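Alpha-galacturonidase (Bacillus subtilis, PDB 3FEF) hydrolyses alpha-1,4-linked galacturonides, releasing alpha-D-galacturonate, as an NAD- and manganese-dependent glycosidase of family 4 that assembles into a homotetramer. Local coordinates at residues A[83-88]-A[144-149]. Sequence-based numbering, arbitrary orientation.
Sequences ILPGSL and NYTNPM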
loop_
_atom_site.group_PDB
_atom_site.type_symbol
_atom_site.label_atom_id
_atom_site.label_comp_id
_atom_site.label_asym_id
_atom_site.label_seq_id
_atom_site.Cartn_x
_atom_site.Cartn_y
_atom_site.Cartn_z
ATOM N N ILE A 83 -8.850 22.954 25.144
ATOM C CA ILE A 83 -10.061 22.909 25.955
ATOM C C ILE A 83 -10.102 21.656 26.801
ATOM O O ILE A 83 -9.328 20.715 26.596
ATOM C CB ILE A 83 -11.326 22.886 25.098
ATOM C CG1 ILE A 83 -11.316 21.660 24.188
ATOM C CG2 ILE A 83 -11.485 24.189 24.297
ATOM C CD1 ILE A 83 -12.539 21.553 23.352
ATOM N N LEU A 84 -11.022 21.656 27.754
ATOM C CA LEU A 84 -11.308 20.481 28.557
ATOM C C LEU A 84 -12.626 19.915 28.048
ATOM O O LEU A 84 -13.642 20.611 28.049
ATOM C CB LEU A 84 -11.437 20.862 30.032
ATOM C CG LEU A 84 -11.926 19.731 30.940
ATOM C CD1 LEU A 84 -10.858 18.635 31.096
ATOM C CD2 LEU A 84 -12.362 20.280 32.300
ATOM N N PRO A 85 -12.599 18.666 27.556
ATOM C CA PRO A 85 -13.800 17.953 27.110
ATOM C C PRO A 85 -14.626 17.472 28.297
ATOM O O PRO A 85 -14.394 16.380 28.810
ATOM C CB PRO A 85 -13.243 16.743 26.356
ATOM C CG PRO A 85 -11.756 17.003 26.189
ATOM C CD PRO A 85 -11.362 17.916 27.291
ATOM N N GLY A 86 -15.580 18.283 28.730
ATOM C CA GLY A 86 -16.384 17.961 29.910
ATOM C C GLY A 86 -15.864 18.668 31.142
ATOM O O GLY A 86 -14.860 19.373 31.075
ATOM N N SER A 87 -16.542 18.483 32.266
ATOM C CA SER A 87 -16.170 19.145 33.506
ATOM C C SER A 87 -15.235 18.256 34.305
ATOM O O SER A 87 -15.044 17.083 33.976
ATOM C CB SER A 87 -17.422 19.395 34.342
ATOM O OG SER A 87 -18.127 18.168 34.528
ATOM N N LEU A 88 -14.686 18.799 35.383
ATOM C CA LEU A 88 -13.871 17.996 36.284
ATOM C C LEU A 88 -14.726 16.945 36.996
ATOM O O LEU A 88 -14.221 15.906 37.422
ATOM C CB LEU A 88 -13.115 18.878 37.281
ATOM C CG LEU A 88 -11.982 19.731 36.693
ATOM C CD1 LEU A 88 -11.366 20.595 37.760
ATOM C CD2 LEU A 88 -10.903 18.877 36.003
ATOM N N ASN A 144 -3.478 21.765 17.901
ATOM C CA ASN A 144 -4.245 21.192 18.995
ATOM C C ASN A 144 -3.370 20.767 20.178
ATOM O O ASN A 144 -2.361 20.082 20.017
ATOM C CB ASN A 144 -5.074 20.000 18.490
ATOM C CG ASN A 144 -5.890 19.350 19.592
ATOM O OD1 ASN A 144 -6.500 20.032 20.415
ATOM N ND2 ASN A 144 -5.900 18.028 19.620
ATOM N N TYR A 145 -3.791 21.161 21.372
ATOM C CA TYR A 145 -3.117 20.831 22.602
ATOM C C TYR A 145 -3.983 19.932 23.479
ATOM O O TYR A 145 -3.527 19.457 24.522
ATOM C CB TYR A 145 -2.834 22.104 23.399
ATOM C CG TYR A 145 -1.697 22.921 22.877
ATOM C CD1 TYR A 145 -0.383 22.467 22.991
ATOM C CD2 TYR A 145 -1.919 24.154 22.289
ATOM C CE1 TYR A 145 0.674 23.211 22.520
ATOM C CE2 TYR A 145 -0.871 24.914 21.815
ATOM C CZ TYR A 145 0.427 24.428 21.926
ATOM O OH TYR A 145 1.477 25.179 21.473
ATOM N N THR A 146 -5.229 19.723 23.067
ATOM C CA THR A 146 -6.200 18.989 23.885
ATOM C C THR A 146 -5.987 17.465 23.863
ATOM O O THR A 146 -5.638 16.907 22.831
ATOM C CB THR A 146 -7.639 19.247 23.396
ATOM O OG1 THR A 146 -7.887 20.657 23.275
ATOM C CG2 THR A 146 -8.625 18.634 24.357
ATOM N N ASN A 147 -6.216 16.811 25.002
ATOM C CA ASN A 147 -6.224 15.356 25.101
ATOM C C ASN A 147 -7.661 14.821 25.149
ATOM O O ASN A 147 -8.548 15.493 25.689
ATOM C CB ASN A 147 -5.491 14.937 26.366
ATOM C CG ASN A 147 -4.019 15.257 26.306
ATOM O OD1 ASN A 147 -3.369 15.020 25.294
ATOM N ND2 ASN A 147 -3.484 15.798 27.382
ATOM N N PRO A 148 -7.902 13.600 24.634
ATOM C CA PRO A 148 -6.970 12.604 24.060
ATOM C C PRO A 148 -6.517 13.003 22.658
ATOM O O PRO A 148 -7.324 13.095 21.731
ATOM C CB PRO A 148 -7.798 11.324 24.011
ATOM C CG PRO A 148 -9.209 11.787 23.913
ATOM C CD PRO A 148 -9.285 13.092 24.682
HETATM N N MSE A 149 -5.221 13.234 22.534
HETATM C CA MSE A 149 -4.621 13.890 21.377
HETATM C C MSE A 149 -4.928 13.199 20.042
HETATM O O MSE A 149 -5.346 13.839 19.086
HETATM C CB MSE A 149 -3.121 13.912 21.573
HETATM C CG MSE A 149 -2.390 14.338 20.338
HETATM SE SE MSE A 149 -2.026 16.212 20.506
HETATM C CE MSE A 149 -0.418 16.111 21.492
HETATM O O HOH W 1 -7.160 18.312 27.532
#
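Thr146 turns both branches of its side chain on the loop that carries Ile83 and Pro85. Its OG1 accepts a nearly straight hydrogen bond from Ile83 N (3.1 Å, 166° at the hydrogen), and Ile83 CG1 passes obliquely by the same oxygen. With OG1 anti to the carbonyl carbon and beside the backbone N (chi1 -51°), the methyl lies anti to that N and packs tightly against the Ile83 carbonyl, CG2 to Ile83 O 3.1 Å; the CG corner of the Pro85 ring comes next, 4.0 Å from Thr146 CG2. Pro85 CG also lies 3.6 Å from Asn147 O. A water joins the two loops beside these side chains: it accepts from Asn147 N at 3.1 Å and donates weakly to Ile83 O. Behind Thr146, Asn144 closes an Asx turn, its OD1 taking the Thr146 N-H (3.0 Å) from above the carbonyl plane and so helping to hold the threonine in place. Asn147, joined to Pro148 by a cis peptide, probably binds substrate, and its side chain lies about 4 Å from the magnesium ion. The contact thus links two loops at the C-terminal ends of adjacent parallel strands, 78-81 and 141-144, in the Rossmann-like domain; helix 112-136 packs against both through Ile125 and Phe126, and its Arg118 binds Asn147 O, while helices 88-96 and 149-159 lead onward.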